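Local coordinates for bifunctional protein PutA (Bdellovibrio bacteriovorus, PDB 5UR2), which probably catalyses both steps of proline breakdown to glutamate, pairing an FAD-dependent proline dehydrogenase with an NAD-dependent L-glutamate gamma-semialdehyde dehydrogenase, at residues D599-Y603 and A936-R940; V552-Q556 and M608-Q612. All coordinates share one frame; numbering follows the deposited sequence.

Contact 1 of 2, residues D599-Y603 and A936-R940; sequences DFCRY and AMVDR
Val-938, on an irregular loop, faces the helical turn 599-603, and its CA comes within 6.2 Å of that of Asp-599. This is helix-against-loop packing inside the aldehyde dehydrogenase module, a largely buried contact near the predicted active-site residue Glu-746, whose side chain lies about 8 Å from that of Phe-600. A beta-branched residue suits the spot because its two methyls can serve two aromatic rings. With CG1 anti to the backbone N (chi1 173°), one branch is sent to Tyr-603, where it sits 3.5 Å from CB and meets the ring obliquely. The other branch, CG2, lies over one face of Phe-600, 3.5 Å from CE1, and also touches CB of Asp-599.

Polar groups border this apolar centre. Asp-599 accepts a bond from a water through OD2, and that water in turn accepts one from the backbone N of Val-938; the same carboxylate is held by Glu-468 N and by Asn-467, whose ND2 also reaches Val-938 O. The methyl CE of Met-937 lies over one face of the Arg-940 guanidinium, while Arg-940 O bonds to Ser-625 of the second subunit. Asp-939 comes to the edge of the Tyr-603 ring, with OD1 3.7 Å from CE1. A second water joins the two residues, lying 2.7 Å from Tyr-603 OH and donating to Asp-939 OD1 at 2.8 Å.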
ATOM      1  N   ASP B 599      20.623   5.794   0.705  1.00 13.93           N
ATOM      2  CA  ASP B 599      19.408   5.114   1.140  1.00 16.12           C
ATOM      3  C   ASP B 599      18.195   5.567   0.338  1.00 15.00           C
ATOM      4  O   ASP B 599      17.362   4.738  -0.039  1.00 21.64           O
ATOM      5  CB  ASP B 599      19.168   5.346   2.640  1.00 12.88           C
ATOM      6  CG  ASP B 599      20.101   4.530   3.533  1.00 17.29           C
ATOM      7  OD1 ASP B 599      20.763   3.579   3.028  1.00 20.64           O
ATOM      8  OD2 ASP B 599      20.146   4.825   4.764  1.00 12.98           O
ATOM      9  N   PHE B 600      18.056   6.881   0.106  1.00 20.23           N
ATOM     10  CA  PHE B 600      16.940   7.388  -0.703  1.00 21.26           C
ATOM     11  C   PHE B 600      16.947   6.761  -2.093  1.00 19.27           C
ATOM     12  O   PHE B 600      15.911   6.287  -2.587  1.00 16.36           O
ATOM     13  CB  PHE B 600      17.010   8.921  -0.809  1.00 14.38           C
ATOM     14  CG  PHE B 600      16.457   9.662   0.394  1.00 14.34           C
ATOM     15  CD1 PHE B 600      15.253   9.276   0.986  1.00 14.21           C
ATOM     16  CD2 PHE B 600      17.129  10.764   0.909  1.00 16.69           C
ATOM     17  CE1 PHE B 600      14.734   9.960   2.087  1.00 14.72           C
ATOM     18  CE2 PHE B 600      16.622  11.472   2.025  1.00 13.68           C
ATOM     19  CZ  PHE B 600      15.421  11.057   2.609  1.00 22.65           C
ATOM     20  N   CYS B 601      18.118   6.754  -2.738  1.00 15.99           N
ATOM     21  CA  CYS B 601      18.286   6.122  -4.039  1.00 17.24           C
ATOM     22  C   CYS B 601      17.773   4.692  -4.031  1.00 19.96           C
ATOM     23  O   CYS B 601      16.921   4.307  -4.844  1.00 13.61           O
ATOM     24  CB  CYS B 601      19.765   6.128  -4.429  1.00 14.39           C
ATOM     25  SG  CYS B 601      20.427   7.728  -4.870  1.00 20.88           S
ATOM     26  N   ARG B 602      18.305   3.879  -3.120  1.00 17.76           N
ATOM     27  CA  ARG B 602      17.957   2.463  -3.145  1.00 19.27           C
ATOM     28  C   ARG B 602      16.504   2.241  -2.749  1.00 15.70           C
ATOM     29  O   ARG B 602      15.824   1.396  -3.336  1.00 16.98           O
ATOM     30  CB  ARG B 602      18.899   1.675  -2.230  1.00 17.33           C
ATOM     31  CG  ARG B 602      20.348   1.865  -2.609  1.00 15.80           C
ATOM     32  CD  ARG B 602      21.082   0.563  -2.450  1.00 16.49           C
ATOM     33  NE  ARG B 602      22.521   0.725  -2.604  1.00 15.53           N
ATOM     34  CZ  ARG B 602      23.165   0.723  -3.766  1.00 20.85           C
ATOM     35  NH1 ARG B 602      22.504   0.600  -4.914  1.00 20.92           N
ATOM     36  NH2 ARG B 602      24.486   0.849  -3.779  1.00 19.15           N
ATOM     37  N   TYR B 603      16.006   3.002  -1.769  1.00 16.49           N
ATOM     38  CA  TYR B 603      14.633   2.807  -1.308  1.00 18.54           C
ATOM     39  C   TYR B 603      13.624   3.212  -2.379  1.00 18.49           C
ATOM     40  O   TYR B 603      12.666   2.479  -2.651  1.00 21.08           O
ATOM     41  CB  TYR B 603      14.401   3.589  -0.026  1.00 15.89           C
ATOM     42  CG  TYR B 603      13.039   3.401   0.612  1.00 19.43           C
ATOM     43  CD1 TYR B 603      12.831   2.414   1.578  1.00 16.50           C
ATOM     44  CD2 TYR B 603      11.966   4.230   0.277  1.00 12.98           C
ATOM     45  CE1 TYR B 603      11.570   2.249   2.201  1.00 14.59           C
ATOM     46  CE2 TYR B 603      10.717   4.074   0.877  1.00 19.57           C
ATOM     47  CZ  TYR B 603      10.522   3.085   1.840  1.00 19.55           C
ATOM     48  OH  TYR B 603       9.290   2.942   2.432  1.00 18.05           O
ATOM     49  N   ALA B 936      16.637  10.475  11.918  1.00 18.99           N
ATOM     50  CA  ALA B 936      15.679   9.613  11.230  1.00 24.28           C
ATOM     51  C   ALA B 936      16.332   8.977  10.009  1.00 22.22           C
ATOM     52  O   ALA B 936      17.004   9.651   9.231  1.00 22.54           O
ATOM     53  CB  ALA B 936      14.437  10.412  10.802  1.00 14.52           C
ATOM     54  N   MET B 937      16.134   7.678   9.840  1.00 21.87           N
ATOM     55  CA  MET B 937      16.708   6.951   8.714  1.00 21.24           C
ATOM     56  C   MET B 937      15.611   6.447   7.786  1.00 18.52           C
ATOM     57  O   MET B 937      14.507   6.106   8.224  1.00 16.67           O
ATOM     58  CB  MET B 937      17.550   5.769   9.190  1.00 19.54           C
ATOM     59  CG  MET B 937      18.694   6.171  10.128  1.00 20.14           C
ATOM     60  SD  MET B 937      19.615   4.719  10.660  1.00 26.84           S
ATOM     61  CE  MET B 937      20.511   4.269   9.164  1.00 13.39           C
ATOM     62  N   VAL B 938      15.937   6.398   6.494  1.00 18.53           N
ATOM     63  CA  VAL B 938      15.028   5.825   5.513  1.00 13.20           C
ATOM     64  C   VAL B 938      14.554   4.456   5.977  1.00 17.49           C
ATOM     65  O   VAL B 938      15.335   3.661   6.514  1.00 18.49           O
ATOM     66  CB  VAL B 938      15.735   5.733   4.155  1.00 17.55           C
ATOM     67  CG1 VAL B 938      14.857   4.960   3.141  1.00 13.12           C
ATOM     68  CG2 VAL B 938      16.085   7.144   3.670  1.00 17.97           C
ATOM     69  N   ASP B 939      13.255   4.196   5.781  1.00 17.21           N
ATOM     70  CA  ASP B 939      12.574   2.942   6.090  1.00 20.71           C
ATOM     71  C   ASP B 939      12.386   2.754   7.595  1.00 24.10           C
ATOM     72  O   ASP B 939      11.291   2.408   8.041  1.00 34.14           O
ATOM     73  CB  ASP B 939      13.318   1.751   5.445  1.00 22.09           C
ATOM     74  CG  ASP B 939      12.625   0.413   5.682  1.00 24.93           C
ATOM     75  OD1 ASP B 939      11.447   0.250   5.271  1.00 20.50           O
ATOM     76  OD2 ASP B 939      13.281  -0.500   6.250  1.00 19.94           O
ATOM     77  N   ARG B 940      13.428   3.009   8.389  1.00 21.68           N
ATOM     78  CA  ARG B 940      13.329   2.833   9.839  1.00 19.21           C
ATOM     79  C   ARG B 940      12.437   3.885  10.491  1.00 22.80           C
ATOM     80  O   ARG B 940      11.673   3.562  11.407  1.00 23.60           O
ATOM     81  CB  ARG B 940      14.719   2.873  10.474  1.00 26.65           C
ATOM     82  CG  ARG B 940      15.693   1.861   9.930  1.00 27.15           C
ATOM     83  CD  ARG B 940      16.943   1.809  10.773  1.00 21.89           C
ATOM     84  NE  ARG B 940      17.957   1.020  10.104  1.00 24.30           N
ATOM     85  CZ  ARG B 940      19.154   0.729  10.612  1.00 22.43           C
ATOM     86  NH1 ARG B 940      19.514   1.164  11.818  1.00 14.90           N
ATOM     87  NH2 ARG B 940      19.997   0.002   9.898  1.00 20.28           N
TER
HETATM   88  O   HOH W   1      18.593   6.780   5.892  1.00 19.53           O
HETATM   89  O   HOH W   2       9.021   1.575   4.730  1.00 25.51           O

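Contact 2 of 2, residues V552-Q556 and M608-Q612; sequences VPCEQ and MRELQ
Cys-554 lays its sulfur against the aliphatic part of Gln-612, SG to CB 3.6 Å, and SG also meets the terminal methyl of Met-608, CE, at 3.9 Å. This is helix-helix packing on the surface of the aldehyde dehydrogenase module: the first turn of helix 554-570, which follows Pro-553 at the N-cap position, meets the last part of helix 587-611. A small thiol suits a place where the backbones come close, the CA atoms of Cys-554 and Gln-612 being 6.3 Å apart. Met-608, bent at chi2 (68°) and again at chi3, brings CE to the sulfur.

On the solvent-facing side an ion pair takes over. Arg-609, extended from CG to NE, grips Glu-555 side-on: NE donates to OE1 at 2.9 Å, almost straight at 173°, and NH2 donates to OE2 at 3.0 Å. Both oxygens lie near the guanidinium plane and are met on their syn sides, but the nitrogens approach tilted out of the carboxylate plane, the two planes being 26° apart. NH1 forms a salt bridge with Asp-562, about two turns further along helix 554-570, so two acids fix the rotation of the group. Gln-612 has CG between its backbone N and carbonyl carbon, and the extended chain beyond lets NE2 donate to a lone pair of Arg-609 O. Its OE1 accepts from a water, and that water accepts from the backbone N of Glu-555, N to water oxygen 3.0 Å.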
ATOM      1  N   VAL B 552      10.335   5.541 -20.436  1.00 20.05           N
ATOM      2  CA  VAL B 552      11.414   4.599 -20.099  1.00 19.79           C
ATOM      3  C   VAL B 552      10.886   3.594 -19.080  1.00 19.92           C
ATOM      4  O   VAL B 552      10.272   4.005 -18.080  1.00 20.30           O
ATOM      5  CB  VAL B 552      12.643   5.343 -19.553  1.00 18.55           C
ATOM      6  CG1 VAL B 552      13.681   4.332 -19.057  1.00 15.11           C
ATOM      7  CG2 VAL B 552      13.276   6.254 -20.641  1.00 15.52           C
ATOM      8  N   PRO B 553      11.052   2.283 -19.300  1.00 22.77           N
ATOM      9  CA  PRO B 553      10.509   1.299 -18.349  1.00 24.22           C
ATOM     10  C   PRO B 553      11.025   1.520 -16.931  1.00 21.52           C
ATOM     11  O   PRO B 553      12.176   1.927 -16.710  1.00 23.12           O
ATOM     12  CB  PRO B 553      10.997  -0.047 -18.911  1.00 26.69           C
ATOM     13  CG  PRO B 553      11.204   0.201 -20.362  1.00 26.90           C
ATOM     14  CD  PRO B 553      11.689   1.636 -20.461  1.00 26.29           C
ATOM     15  N   CYS B 554      10.152   1.231 -15.963  1.00 20.65           N
ATOM     16  CA  CYS B 554      10.484   1.444 -14.557  1.00 17.66           C
ATOM     17  C   CYS B 554      11.807   0.799 -14.180  1.00 17.54           C
ATOM     18  O   CYS B 554      12.626   1.417 -13.493  1.00 19.82           O
ATOM     19  CB  CYS B 554       9.363   0.900 -13.670  1.00 22.36           C
ATOM     20  SG  CYS B 554       7.757   1.719 -13.932  1.00 26.75           S
ATOM     21  N   GLU B 555      12.036  -0.440 -14.630  1.00 17.79           N
ATOM     22  CA  GLU B 555      13.266  -1.155 -14.295  1.00 24.08           C
ATOM     23  C   GLU B 555      14.507  -0.391 -14.750  1.00 21.48           C
ATOM     24  O   GLU B 555      15.516  -0.360 -14.036  1.00 22.30           O
ATOM     25  CB  GLU B 555      13.239  -2.559 -14.909  1.00 27.31           C
ATOM     26  CG  GLU B 555      14.538  -3.355 -14.740  1.00 34.67           C
ATOM     27  CD  GLU B 555      15.005  -3.449 -13.291  1.00 35.00           C
ATOM     28  OE1 GLU B 555      14.155  -3.679 -12.394  1.00 25.06           O
ATOM     29  OE2 GLU B 555      16.224  -3.266 -13.057  1.00 40.72           O
ATOM     30  N   GLN B 556      14.455   0.222 -15.939  1.00 19.38           N
ATOM     31  CA  GLN B 556      15.605   0.972 -16.446  1.00 23.10           C
ATOM     32  C   GLN B 556      15.783   2.289 -15.695  1.00 20.84           C
ATOM     33  O   GLN B 556      16.913   2.727 -15.464  1.00 18.32           O
ATOM     34  CB  GLN B 556      15.452   1.213 -17.951  1.00 18.94           C
ATOM     35  CG  GLN B 556      15.523  -0.064 -18.778  1.00 17.62           C
ATOM     36  CD  GLN B 556      15.092   0.111 -20.245  1.00 33.61           C
ATOM     37  OE1 GLN B 556      15.448   1.086 -20.922  1.00 31.27           O
ATOM     38  NE2 GLN B 556      14.315  -0.857 -20.737  1.00 37.73           N
ATOM     39  N   MET B 608       9.780   1.776  -6.614  1.00 15.82           N
ATOM     40  CA  MET B 608       9.282   1.867  -7.982  1.00 15.66           C
ATOM     41  C   MET B 608       9.180   0.486  -8.607  1.00 23.26           C
ATOM     42  O   MET B 608       8.239   0.201  -9.361  1.00 24.02           O
ATOM     43  CB  MET B 608      10.197   2.768  -8.814  1.00 13.40           C
ATOM     44  CG  MET B 608       9.663   3.117 -10.229  1.00 15.36           C
ATOM     45  SD  MET B 608       8.187   4.193 -10.116  1.00 19.65           S
ATOM     46  CE  MET B 608       6.831   3.046 -10.421  1.00 18.09           C
ATOM     47  N   ARG B 609      10.120  -0.398  -8.267  1.00 18.24           N
ATOM     48  CA  ARG B 609      10.076  -1.764  -8.763  1.00 20.03           C
ATOM     49  C   ARG B 609       8.866  -2.512  -8.233  1.00 21.26           C
ATOM     50  O   ARG B 609       8.320  -3.367  -8.944  1.00 22.98           O
ATOM     51  CB  ARG B 609      11.366  -2.492  -8.403  1.00 18.46           C
ATOM     52  CG  ARG B 609      12.553  -2.028  -9.233  1.00 17.59           C
ATOM     53  CD  ARG B 609      13.849  -2.715  -8.783  1.00 16.26           C
ATOM     54  NE  ARG B 609      14.870  -2.516  -9.790  1.00 21.46           N
ATOM     55  CZ  ARG B 609      16.026  -1.893  -9.584  1.00 24.81           C
ATOM     56  NH1 ARG B 609      16.326  -1.422  -8.381  1.00 22.48           N
ATOM     57  NH2 ARG B 609      16.889  -1.754 -10.588  1.00 25.41           N
ATOM     58  N   GLU B 610       8.402  -2.182  -7.019  1.00 19.36           N
ATOM     59  CA  GLU B 610       7.131  -2.738  -6.561  1.00 24.37           C
ATOM     60  C   GLU B 610       5.948  -2.097  -7.287  1.00 25.96           C
ATOM     61  O   GLU B 610       5.043  -2.801  -7.750  1.00 23.00           O
ATOM     62  CB  GLU B 610       6.968  -2.575  -5.048  1.00 26.50           C
ATOM     63  CG  GLU B 610       7.967  -3.333  -4.209  1.00 39.70           C
ATOM     64  CD  GLU B 610       7.784  -3.058  -2.727  1.00 57.62           C
ATOM     65  OE1 GLU B 610       8.319  -2.037  -2.234  1.00 63.97           O
ATOM     66  OE2 GLU B 610       7.081  -3.853  -2.062  1.00 60.88           O
ATOM     67  N   LEU B 611       5.923  -0.758  -7.377  1.00 19.16           N
ATOM     68  CA  LEU B 611       4.745  -0.052  -7.883  1.00 17.66           C
ATOM     69  C   LEU B 611       4.563  -0.183  -9.402  1.00 16.41           C
ATOM     70  O   LEU B 611       3.497   0.173  -9.907  1.00 22.91           O
ATOM     71  CB  LEU B 611       4.820   1.430  -7.475  1.00 20.93           C
ATOM     72  CG  LEU B 611       4.702   1.699  -5.959  1.00 24.64           C
ATOM     73  CD1 LEU B 611       4.912   3.159  -5.632  1.00 28.61           C
ATOM     74  CD2 LEU B 611       3.392   1.229  -5.353  1.00 18.25           C
ATOM     75  N   GLN B 612       5.568  -0.671 -10.145  1.00 18.19           N
ATOM     76  CA  GLN B 612       5.396  -0.893 -11.580  1.00 18.13           C
ATOM     77  C   GLN B 612       4.407  -2.013 -11.864  1.00 23.70           C
ATOM     78  O   GLN B 612       3.902  -2.109 -12.984  1.00 30.30           O
ATOM     79  CB  GLN B 612       6.732  -1.250 -12.248  1.00 18.18           C
ATOM     80  CG  GLN B 612       7.182  -2.712 -11.940  1.00 19.54           C
ATOM     81  CD  GLN B 612       8.543  -3.040 -12.538  1.00 26.09           C
ATOM     82  OE1 GLN B 612       8.786  -2.816 -13.728  1.00 32.80           O
ATOM     83  NE2 GLN B 612       9.450  -3.549 -11.702  1.00 24.04           N
TER
HETATM   84  O   HOH W   3       9.853  -2.008 -16.052  1.00 24.92           O

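In the fold
From the N terminus, the chain passes through the proline dehydrogenase barrel before entering the aldehyde dehydrogenase module, which holds all four segments. Contact 2 closes the shorter loop, an almost wholly helical excursion from the start of helix 554-570 to the last turns of helix 587-611. Contact 1 opens within that excursion, at 599-603, and closes only at 936-940, in the loop between strands 926-929 and 946-947, so the two loops cross. Helix 587-611 is the shared element: its C-terminal part joins helix 554-570 at the surface, and its middle meets a distant, largely buried loop near the second subunit. The contact centres lie 18 Å apart.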